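Local coordinates for protein interferon gamma receptor 1 (Gallus gallus, PDB 4EQ3) that probably binds the cytokine interferon gamma through its extracellular part, two fibronectin type III-like domains, and acts as a cell-surface cytokine receptor, at residues 21-26 / 100-104; 40-46 / 81-87; 109-114 / 126-132. All coordinates share one frame; numbering follows the deposited sequence.

Contact 1: 21-26 / 100-104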
loop_
_atom_site.group_PDB
_atom_site.type_symbol
_atom_site.label_atom_id
_atom_site.label_comp_id
_atom_site.label_asym_id
_atom_site.label_seq_id
_atom_site.Cartn_x
_atom_site.Cartn_y
_atom_site.Cartn_z
ATOM N N SER A 21 -4.382 -4.593 2.784
ATOM C CA SER A 21 -3.540 -4.198 1.669
ATOM C C SER A 21 -2.947 -2.829 1.931
ATOM O O SER A 21 -3.677 -1.858 2.121
ATOM C CB SER A 21 -4.355 -4.161 0.376
ATOM O OG SER A 21 -3.555 -3.747 -0.711
ATOM N N LYS A 22 -1.636 -2.754 2.010
ATOM C CA LYS A 22 -0.911 -1.506 2.177
ATOM C C LYS A 22 0.363 -1.435 1.372
ATOM O O LYS A 22 1.165 -2.321 1.478
ATOM C CB LYS A 22 -0.625 -1.253 3.654
ATOM C CG LYS A 22 0.073 0.031 4.032
ATOM C CD LYS A 22 -0.698 0.749 5.018
ATOM C CE LYS A 22 0.012 0.945 6.344
ATOM N NZ LYS A 22 -0.908 0.945 7.497
ATOM N N ASN A 23 0.519 -0.366 0.590
ATOM C CA ASN A 23 1.712 -0.182 -0.227
ATOM C C ASN A 23 1.888 -1.337 -1.195
ATOM O O ASN A 23 3.011 -1.717 -1.530
ATOM C CB ASN A 23 2.944 -0.034 0.653
ATOM C CG ASN A 23 2.939 1.253 1.443
ATOM O OD1 ASN A 23 3.599 1.364 2.485
ATOM N ND2 ASN A 23 2.196 2.236 0.960
ATOM N N PHE A 24 0.762 -1.892 -1.637
ATOM C CA PHE A 24 0.751 -2.943 -2.648
ATOM C C PHE A 24 1.198 -4.294 -2.116
ATOM O O PHE A 24 1.376 -5.238 -2.880
ATOM C CB PHE A 24 1.572 -2.521 -3.866
ATOM C CG PHE A 24 1.026 -1.301 -4.548
ATOM C CD1 PHE A 24 -0.079 -1.399 -5.382
ATOM C CD2 PHE A 24 1.596 -0.057 -4.340
ATOM C CE1 PHE A 24 -0.593 -0.270 -6.013
ATOM C CE2 PHE A 24 1.085 1.072 -4.958
ATOM C CZ PHE A 24 -0.006 0.967 -5.798
ATOM N N ARG A 25 1.382 -4.375 -0.802
ATOM C CA ARG A 25 1.510 -5.664 -0.136
ATOM C C ARG A 25 0.126 -6.055 0.368
ATOM O O ARG A 25 -0.436 -5.405 1.251
ATOM C CB ARG A 25 2.514 -5.598 1.023
ATOM C CG ARG A 25 2.788 -6.941 1.703
ATOM C CD ARG A 25 3.629 -7.905 0.837
ATOM N NE ARG A 25 5.032 -7.505 0.716
ATOM C CZ ARG A 25 6.012 -8.306 0.292
ATOM N NH1 ARG A 25 7.258 -7.856 0.214
ATOM N NH2 ARG A 25 5.755 -9.563 -0.050
ATOM N N THR A 26 -0.434 -7.108 -0.208
ATOM C CA THR A 26 -1.756 -7.547 0.192
ATOM C C THR A 26 -1.700 -8.889 0.889
ATOM O O THR A 26 -1.177 -9.865 0.344
ATOM C CB THR A 26 -2.705 -7.652 -1.013
ATOM O OG1 THR A 26 -2.731 -6.399 -1.698
ATOM C CG2 THR A 26 -4.103 -8.007 -0.554
ATOM N N GLU A 100 -15.845 -8.519 -1.011
ATOM C CA GLU A 100 -15.301 -8.103 -2.293
ATOM C C GLU A 100 -14.070 -7.237 -2.061
ATOM O O GLU A 100 -14.056 -6.393 -1.166
ATOM C CB GLU A 100 -16.345 -7.298 -3.066
ATOM C CG GLU A 100 -15.826 -6.658 -4.341
ATOM C CD GLU A 100 -16.948 -5.999 -5.142
ATOM O OE1 GLU A 100 -18.088 -5.950 -4.640
ATOM O OE2 GLU A 100 -16.687 -5.536 -6.267
ATOM N N PHE A 101 -13.044 -7.436 -2.877
ATOM C CA PHE A 101 -11.824 -6.656 -2.727
ATOM C C PHE A 101 -11.464 -5.953 -4.020
ATOM O O PHE A 101 -11.356 -6.581 -5.076
ATOM C CB PHE A 101 -10.652 -7.519 -2.243
ATOM C CG PHE A 101 -9.331 -6.782 -2.210
ATOM C CD1 PHE A 101 -8.954 -6.047 -1.090
ATOM C CD2 PHE A 101 -8.474 -6.816 -3.296
ATOM C CE1 PHE A 101 -7.734 -5.365 -1.059
ATOM C CE2 PHE A 101 -7.255 -6.141 -3.272
ATOM C CZ PHE A 101 -6.887 -5.412 -2.157
ATOM N N VAL A 102 -11.279 -4.642 -3.914
ATOM C CA VAL A 102 -10.838 -3.816 -5.019
ATOM C C VAL A 102 -9.659 -2.972 -4.560
ATOM O O VAL A 102 -9.796 -2.152 -3.655
ATOM C CB VAL A 102 -11.960 -2.884 -5.480
ATOM C CG1 VAL A 102 -11.507 -2.098 -6.679
ATOM C CG2 VAL A 102 -13.212 -3.694 -5.798
ATOM N N LEU A 103 -8.502 -3.179 -5.177
ATOM C CA LEU A 103 -7.274 -2.521 -4.733
ATOM C C LEU A 103 -7.401 -1.003 -4.674
ATOM O O LEU A 103 -6.968 -0.384 -3.710
ATOM C CB LEU A 103 -6.082 -2.932 -5.601
ATOM C CG LEU A 103 -4.712 -2.411 -5.143
ATOM C CD1 LEU A 103 -4.357 -2.942 -3.759
ATOM C CD2 LEU A 103 -3.641 -2.791 -6.155
ATOM N N GLN A 104 -8.010 -0.409 -5.696
ATOM C CA GLN A 104 -8.193 1.040 -5.754
ATOM C C GLN A 104 -9.036 1.565 -4.595
ATOM O O GLN A 104 -8.855 2.699 -4.142
ATOM C CB GLN A 104 -8.852 1.440 -7.087
ATOM C CG GLN A 104 -9.222 2.915 -7.202
ATOM C CD GLN A 104 -10.611 3.216 -6.676
ATOM O OE1 GLN A 104 -11.563 2.488 -6.956
ATOM N NE2 GLN A 104 -10.737 4.292 -5.916
#
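L103 and S21 meet at the end of the first domain that faces the second, where the hairpin of strands 17-22 and 25-31 faces the start of helix 103-106. L103 CB points neither at the hairpin nor away from it. CG lies anti to the backbone N (chi1 -174°), and from there the two methyls divide the contact. CD1 reaches S21 OG at 3.3 Å. CD2 comes to the edge of the F24 ring, near its plane, 3.9 Å from F24 CD1. The F24 and L103 side chains cross at about a right angle.

F101 fills the other half. Its ring points edge-on at S21, with CZ 3.8 Å from S21 CB. T26 comes from the opposite direction and brings its CG2 to 4.1 Å from F101 CZ.

F24 sits in the type I' turn from K22 to R25. The turn places S21 and T26 side by side, and S21 OG and T26 OG1 share a hydrogen bond of 2.9 Å. S21 and N23 also have backbone hydrogen bonds to K108. The two buried hydroxyls are paired, which lets an otherwise apolar contact take them in. The segments themselves meet by packing, without a crossing hydrogen bond.

Contact 2: 40-46 / 81-87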
loop_
_atom_site.group_PDB
_atom_site.type_symbol
_atom_site.label_atom_id
_atom_site.label_comp_id
_atom_site.label_asym_id
_atom_site.label_seq_id
_atom_site.Cartn_x
_atom_site.Cartn_y
_atom_site.Cartn_z
ATOM N N HIS A 40 -4.655 -27.434 8.696
ATOM C CA HIS A 40 -4.011 -26.790 7.555
ATOM C C HIS A 40 -5.105 -26.136 6.725
ATOM O O HIS A 40 -6.280 -26.458 6.883
ATOM C CB HIS A 40 -3.225 -27.795 6.716
ATOM C CG HIS A 40 -2.048 -28.382 7.425
ATOM N ND1 HIS A 40 -2.175 -29.341 8.408
ATOM C CD2 HIS A 40 -0.719 -28.150 7.295
ATOM C CE1 HIS A 40 -0.974 -29.674 8.852
ATOM N NE2 HIS A 40 -0.075 -28.965 8.193
ATOM N N PHE A 41 -4.734 -25.218 5.843
ATOM C CA PHE A 41 -5.743 -24.449 5.127
ATOM C C PHE A 41 -5.506 -24.415 3.621
ATOM O O PHE A 41 -4.392 -24.626 3.152
ATOM C CB PHE A 41 -5.825 -23.026 5.689
ATOM C CG PHE A 41 -6.078 -22.974 7.170
ATOM C CD1 PHE A 41 -7.347 -23.202 7.678
ATOM C CD2 PHE A 41 -5.046 -22.694 8.056
ATOM C CE1 PHE A 41 -7.584 -23.161 9.042
ATOM C CE2 PHE A 41 -5.273 -22.651 9.424
ATOM C CZ PHE A 41 -6.540 -22.884 9.920
ATOM N N VAL A 42 -6.574 -24.162 2.869
ATOM C CA VAL A 42 -6.457 -23.975 1.428
ATOM C C VAL A 42 -7.142 -22.685 1.011
ATOM O O VAL A 42 -8.327 -22.480 1.293
ATOM C CB VAL A 42 -7.074 -25.143 0.636
ATOM C CG1 VAL A 42 -6.853 -24.934 -0.849
ATOM C CG2 VAL A 42 -6.453 -26.466 1.083
ATOM N N VAL A 43 -6.395 -21.824 0.328
ATOM C CA VAL A 43 -6.908 -20.522 -0.086
ATOM C C VAL A 43 -7.122 -20.495 -1.593
ATOM O O VAL A 43 -6.256 -20.938 -2.354
ATOM C CB VAL A 43 -5.933 -19.387 0.277
ATOM C CG1 VAL A 43 -6.483 -18.048 -0.183
ATOM C CG2 VAL A 43 -5.654 -19.381 1.775
ATOM N N GLU A 44 -8.274 -19.979 -2.016
ATOM C CA GLU A 44 -8.536 -19.779 -3.436
ATOM C C GLU A 44 -8.827 -18.316 -3.773
ATOM O O GLU A 44 -9.293 -17.550 -2.927
ATOM C CB GLU A 44 -9.707 -20.648 -3.881
ATOM C CG GLU A 44 -9.462 -22.127 -3.691
ATOM C CD GLU A 44 -10.499 -22.967 -4.406
ATOM O OE1 GLU A 44 -11.706 -22.671 -4.273
ATOM O OE2 GLU A 44 -10.099 -23.916 -5.110
ATOM N N VAL A 45 -8.548 -17.941 -5.018
ATOM C CA VAL A 45 -8.833 -16.594 -5.500
ATOM C C VAL A 45 -9.765 -16.627 -6.722
ATOM O O VAL A 45 -9.633 -17.489 -7.575
ATOM C CB VAL A 45 -7.540 -15.873 -5.867
ATOM C CG1 VAL A 45 -6.727 -16.704 -6.852
ATOM C CG2 VAL A 45 -7.835 -14.483 -6.423
ATOM N N LYS A 46 -10.722 -15.739 -6.788
ATOM C CA LYS A 46 -11.579 -15.588 -7.943
ATOM C C LYS A 46 -11.253 -14.254 -8.680
ATOM O O LYS A 46 -11.609 -13.219 -8.225
ATOM C CB LYS A 46 -13.031 -15.693 -7.533
ATOM C CG LYS A 46 -13.995 -15.422 -8.621
ATOM C CD LYS A 46 -15.365 -15.907 -8.371
ATOM C CE LYS A 46 -16.060 -15.222 -7.238
ATOM N NZ LYS A 46 -17.478 -15.147 -7.335
ATOM N N TRP A 81 -12.300 -11.926 -5.258
ATOM C CA TRP A 81 -12.790 -12.559 -4.053
ATOM C C TRP A 81 -11.778 -13.621 -3.643
ATOM O O TRP A 81 -11.049 -14.153 -4.488
ATOM C CB TRP A 81 -14.174 -13.179 -4.271
ATOM C CG TRP A 81 -15.279 -12.171 -4.251
ATOM C CD1 TRP A 81 -16.071 -11.836 -3.190
ATOM C CD2 TRP A 81 -15.701 -11.353 -5.342
ATOM N NE1 TRP A 81 -16.962 -10.860 -3.557
ATOM C CE2 TRP A 81 -16.757 -10.549 -4.875
ATOM C CE3 TRP A 81 -15.284 -11.220 -6.667
ATOM C CZ2 TRP A 81 -17.411 -9.630 -5.690
ATOM C CZ3 TRP A 81 -15.941 -10.311 -7.481
ATOM C CH2 TRP A 81 -16.987 -9.523 -6.986
ATOM N N PHE A 82 -11.713 -13.912 -2.349
ATOM C CA PHE A 82 -10.842 -14.983 -1.864
ATOM C C PHE A 82 -11.633 -15.860 -0.916
ATOM O O PHE A 82 -12.641 -15.428 -0.359
ATOM C CB PHE A 82 -9.596 -14.424 -1.161
ATOM C CG PHE A 82 -8.891 -13.354 -1.935
ATOM C CD1 PHE A 82 -9.159 -12.014 -1.689
ATOM C CD2 PHE A 82 -7.962 -13.681 -2.910
ATOM C CE1 PHE A 82 -8.509 -11.015 -2.398
ATOM C CE2 PHE A 82 -7.312 -12.693 -3.627
ATOM C CZ PHE A 82 -7.591 -11.353 -3.374
ATOM N N ARG A 83 -11.195 -17.101 -0.735
ATOM C CA ARG A 83 -11.898 -17.991 0.186
ATOM C C ARG A 83 -10.952 -19.023 0.789
ATOM O O ARG A 83 -9.930 -19.364 0.202
ATOM C CB ARG A 83 -13.090 -18.677 -0.500
ATOM C CG ARG A 83 -12.720 -19.740 -1.528
ATOM C CD ARG A 83 -13.996 -20.319 -2.157
ATOM N NE ARG A 83 -13.753 -21.354 -3.158
ATOM C CZ ARG A 83 -14.728 -21.960 -3.836
ATOM N NH1 ARG A 83 -15.990 -21.628 -3.610
ATOM N NH2 ARG A 83 -14.448 -22.897 -4.732
ATOM N N ILE A 84 -11.296 -19.512 1.971
ATOM C CA ILE A 84 -10.414 -20.435 2.659
ATOM C C ILE A 84 -11.206 -21.569 3.262
ATOM O O ILE A 84 -12.252 -21.349 3.853
ATOM C CB ILE A 84 -9.677 -19.743 3.823
ATOM C CG1 ILE A 84 -9.133 -18.371 3.391
ATOM C CG2 ILE A 84 -8.575 -20.660 4.364
ATOM C CD1 ILE A 84 -9.682 -17.217 4.187
ATOM N N LYS A 85 -10.681 -22.783 3.153
ATOM C CA LYS A 85 -11.269 -23.909 3.868
ATOM C C LYS A 85 -10.215 -24.502 4.787
ATOM O O LYS A 85 -9.021 -24.349 4.539
ATOM C CB LYS A 85 -11.775 -24.983 2.900
ATOM C CG LYS A 85 -10.656 -25.671 2.122
ATOM C CD LYS A 85 -11.180 -26.856 1.315
ATOM C CE LYS A 85 -10.115 -27.373 0.362
ATOM N NZ LYS A 85 -10.566 -28.564 -0.414
ATOM N N ALA A 86 -10.668 -25.188 5.834
ATOM C CA ALA A 86 -9.777 -25.840 6.789
ATOM C C ALA A 86 -9.740 -27.353 6.601
ATOM O O ALA A 86 -10.761 -27.987 6.324
ATOM C CB ALA A 86 -10.203 -25.512 8.209
ATOM N N ILE A 87 -8.554 -27.926 6.771
ATOM C CA ILE A 87 -8.397 -29.369 6.749
ATOM C C ILE A 87 -7.925 -29.864 8.109
ATOM O O ILE A 87 -6.894 -29.425 8.621
ATOM C CB ILE A 87 -7.400 -29.811 5.683
ATOM C CG1 ILE A 87 -7.758 -29.182 4.335
ATOM C CG2 ILE A 87 -7.377 -31.331 5.595
ATOM C CD1 ILE A 87 -6.698 -29.386 3.275
#
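Strands 40-46 and 81-87 run antiparallel at 156°, their axes 4.6 Å apart at closest, and H40, V42, E44 and K46 form hydrogen-bonded pairs with I87, K85, R83 and W81. The W81 N to K46 O bond at the end is weak.

On the face that carries these four pairs, E44 and R83 make the salt bridge. Both side chains point the same way. R83 CG stands between its backbone N and carbonyl carbon (chi1 71°), and the chain then runs extended to NE. The guanidinium comes side-on to the carboxylate. NE and NH2 both donate to E44 OE1, at 2.7 and 2.8 Å respectively. The two planes are nearly coplanar, 7° apart, which suits the double grip on one oxygen. At one end, K46 NZ lies off-centre over the six-membered ring of W81, 5.0 Å from its centroid. K85 lies alongside V42, with CE 3.8 Å from V42 CB, and its NZ hydrogen-bonds to Q92 OE1 of strand 91-97. V42 CG2 also touches I87 CD1.

The other face is apolar. V45 CG2 packs 3.4 Å from F82 CE2, and V43 lies beside I84. F41 reaches both I84 and A86, with its CE1 3.6 Å from A86 CB.

These are the two central strands of the four-stranded sheet of the first domain. Strand 54-62 flanks 40-46, and strand 91-97 flanks 81-88. Y95 of the latter packs on V42, E44, R83 and K85. Across the sandwich, L28 and W30 of strand 25-31 cover V43 and I84, and W30 meets F41 edge-to-face.

Contact 3: 109-114 / 126-132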
loop_
_atom_site.group_PDB
_atom_site.type_symbol
_atom_site.label_atom_id
_atom_site.label_comp_id
_atom_site.label_asym_id
_atom_site.label_seq_id
_atom_site.Cartn_x
_atom_site.Cartn_y
_atom_site.Cartn_z
ATOM N N ILE A 109 -2.354 3.459 1.001
ATOM C CA ILE A 109 -1.002 3.927 0.739
ATOM C C ILE A 109 -0.478 4.661 1.976
ATOM O O ILE A 109 -0.996 5.718 2.360
ATOM C CB ILE A 109 -0.952 4.831 -0.506
ATOM C CG1 ILE A 109 -1.381 4.044 -1.749
ATOM C CG2 ILE A 109 0.448 5.413 -0.703
ATOM C CD1 ILE A 109 -0.452 2.908 -2.099
ATOM N N GLY A 110 0.527 4.073 2.616
ATOM C CA GLY A 110 1.116 4.644 3.816
ATOM C C GLY A 110 1.941 5.899 3.568
ATOM O O GLY A 110 2.176 6.295 2.426
ATOM N N PRO A 111 2.408 6.538 4.647
ATOM C CA PRO A 111 3.173 7.766 4.437
ATOM C C PRO A 111 4.446 7.498 3.636
ATOM O O PRO A 111 5.051 6.427 3.755
ATOM C CB PRO A 111 3.504 8.229 5.857
ATOM C CG PRO A 111 3.327 7.027 6.730
ATOM C CD PRO A 111 2.270 6.184 6.070
ATOM N N PRO A 112 4.843 8.457 2.794
ATOM C CA PRO A 112 6.096 8.303 2.059
ATOM C C PRO A 112 7.292 8.630 2.951
ATOM O O PRO A 112 7.141 9.297 3.972
ATOM C CB PRO A 112 5.984 9.359 0.966
ATOM C CG PRO A 112 5.118 10.409 1.556
ATOM C CD PRO A 112 4.118 9.681 2.405
ATOM N N LYS A 113 8.467 8.166 2.552
ATOM C CA LYS A 113 9.705 8.550 3.205
ATOM C C LYS A 113 10.104 9.905 2.644
ATOM O O LYS A 113 10.115 10.103 1.430
ATOM C CB LYS A 113 10.780 7.502 2.922
ATOM C CG LYS A 113 12.097 7.735 3.634
ATOM C CD LYS A 113 11.924 7.718 5.143
ATOM C CE LYS A 113 13.261 7.955 5.857
ATOM N NZ LYS A 113 13.115 7.982 7.351
ATOM N N LEU A 114 10.415 10.854 3.518
ATOM C CA LEU A 114 10.692 12.211 3.060
ATOM C C LEU A 114 11.986 12.739 3.655
ATOM O O LEU A 114 12.120 12.816 4.874
ATOM C CB LEU A 114 9.535 13.135 3.444
ATOM C CG LEU A 114 9.531 14.550 2.851
ATOM C CD1 LEU A 114 8.119 15.123 2.816
ATOM C CD2 LEU A 114 10.475 15.492 3.584
ATOM N N ASP A 126 13.163 15.368 -1.031
ATOM C CA ASP A 126 13.227 14.071 -1.673
ATOM C C ASP A 126 12.133 13.215 -1.066
ATOM O O ASP A 126 12.019 13.103 0.155
ATOM C CB ASP A 126 14.593 13.415 -1.480
ATOM C CG ASP A 126 15.695 14.100 -2.287
ATOM O OD1 ASP A 126 15.713 13.957 -3.538
ATOM O OD2 ASP A 126 16.542 14.786 -1.667
ATOM N N VAL A 127 11.315 12.616 -1.920
ATOM C CA VAL A 127 10.198 11.833 -1.430
ATOM C C VAL A 127 10.037 10.568 -2.260
ATOM O O VAL A 127 10.174 10.604 -3.481
ATOM C CB VAL A 127 8.913 12.669 -1.447
ATOM C CG1 VAL A 127 8.628 13.162 -2.868
ATOM C CG2 VAL A 127 7.735 11.871 -0.883
ATOM N N TYR A 128 9.777 9.449 -1.587
ATOM C CA TYR A 128 9.494 8.184 -2.259
ATOM C C TYR A 128 8.960 7.144 -1.270
ATOM O O TYR A 128 8.906 7.392 -0.063
ATOM C CB TYR A 128 10.744 7.661 -2.966
ATOM C CG TYR A 128 11.718 6.932 -2.066
ATOM C CD1 TYR A 128 12.258 7.550 -0.946
ATOM C CD2 TYR A 128 12.113 5.629 -2.354
ATOM C CE1 TYR A 128 13.164 6.888 -0.127
ATOM C CE2 TYR A 128 13.015 4.957 -1.544
ATOM C CZ TYR A 128 13.535 5.593 -0.430
ATOM O OH TYR A 128 14.425 4.925 0.378
ATOM N N HIS A 129 8.552 5.990 -1.798
ATOM C CA HIS A 129 8.052 4.875 -0.996
ATOM C C HIS A 129 8.940 3.658 -1.178
ATOM O O HIS A 129 8.756 2.909 -2.146
ATOM C CB HIS A 129 6.659 4.480 -1.480
ATOM C CG HIS A 129 5.546 5.201 -0.793
ATOM N ND1 HIS A 129 5.053 6.405 -1.240
ATOM C CD2 HIS A 129 4.821 4.880 0.305
ATOM C CE1 HIS A 129 4.073 6.799 -0.445
ATOM N NE2 HIS A 129 3.910 5.888 0.498
ATOM N N PRO A 130 9.885 3.424 -0.246
ATOM C CA PRO A 130 10.797 2.278 -0.390
ATOM C C PRO A 130 10.044 0.950 -0.476
ATOM O O PRO A 130 10.538 -0.014 -1.062
ATOM C CB PRO A 130 11.642 2.331 0.895
ATOM C CG PRO A 130 10.838 3.136 1.851
ATOM C CD PRO A 130 10.113 4.152 1.013
ATOM N N GLU A 131 8.858 0.866 0.093
ATOM C CA GLU A 131 8.060 -0.340 0.077
ATOM C C GLU A 131 7.476 -0.718 -1.264
ATOM O O GLU A 131 7.153 -1.815 -1.485
ATOM C CB GLU A 131 6.928 -0.230 1.042
ATOM C CG GLU A 131 7.327 0.283 2.342
ATOM C CD GLU A 131 6.993 1.761 2.545
ATOM O OE1 GLU A 131 6.641 2.038 3.690
ATOM O OE2 GLU A 131 7.094 2.611 1.616
ATOM N N PHE A 132 7.345 0.226 -2.152
ATOM C CA PHE A 132 6.718 -0.095 -3.435
ATOM C C PHE A 132 7.536 -1.151 -4.166
ATOM O O PHE A 132 8.763 -1.088 -4.196
ATOM C CB PHE A 132 6.534 1.147 -4.314
ATOM C CG PHE A 132 5.457 2.085 -3.834
ATOM C CD1 PHE A 132 4.645 1.745 -2.768
ATOM C CD2 PHE A 132 5.269 3.311 -4.451
ATOM C CE1 PHE A 132 3.665 2.608 -2.320
ATOM C CE2 PHE A 132 4.297 4.183 -4.014
ATOM C CZ PHE A 132 3.488 3.836 -2.948
HETATM O O HOH W 1 6.993 5.213 2.896
HETATM O O HOH W 2 4.422 3.883 4.170
#
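H129 donates from NE2 to G110 O at 2.6 Å. The bond is nearly straight at the hydrogen (169°). G110 O lies in the plane of the imidazole, while NE2 sits above the carbonyl plane. P112 covers one ring face with a CH-pi contact, its CA 3.7 Å from the ring centroid. F132 CZ lies over the opposite face, offset toward the rim. I109 CG2 lies 3.7 Å from H129 NE2.

Farther along, P112 CB packs on V127 CG2 at 3.6 Å. K113 and Y128 form a hydrogen-bonded antiparallel pair, and K113 CB rests near Y128 CE1. P130 CD lies over the centre of the Y128 ring.

The type I turn from H129 to F132, closed by F132 N to H129 O, brings F132 back onto H129. A water lies between P111 O and E131 OE1, 2.7 and 2.9 Å away. H129 ND1 bonds to Y150 OH, so both ring nitrogens have partners and the ring's rotation is fixed.

The contact lies at the open end of the hairpin formed by strands 113-119 and 122-128, in the second domain. Strand 175-180 pairs beyond 122-128. Strands 148-156, 186-196 and 201-213 of the other sheet pack against P112, V127 and L114.

In the fold
Along the chain, contact 2 is nested inside the loop closed by contact 1, and contact 3 opens after contact 1 has closed. Contact 2 forms the centre of the four-stranded sheet of the first domain. Contact 1, about 18 Å away between centres, lies at the end of that domain next to the second, and the two touch through F101 on F82 and E100 on W81. Contact 3 belongs to the second domain, centred about 16 Å from contact 1 and 32 Å from contact 2. F24 meets F132 edge-to-face, and N23 packs on residues of contact 3. Contacts 1 and 3 form part of the interface joining two fibronectin type III-like domains, as in other class II cytokine receptors.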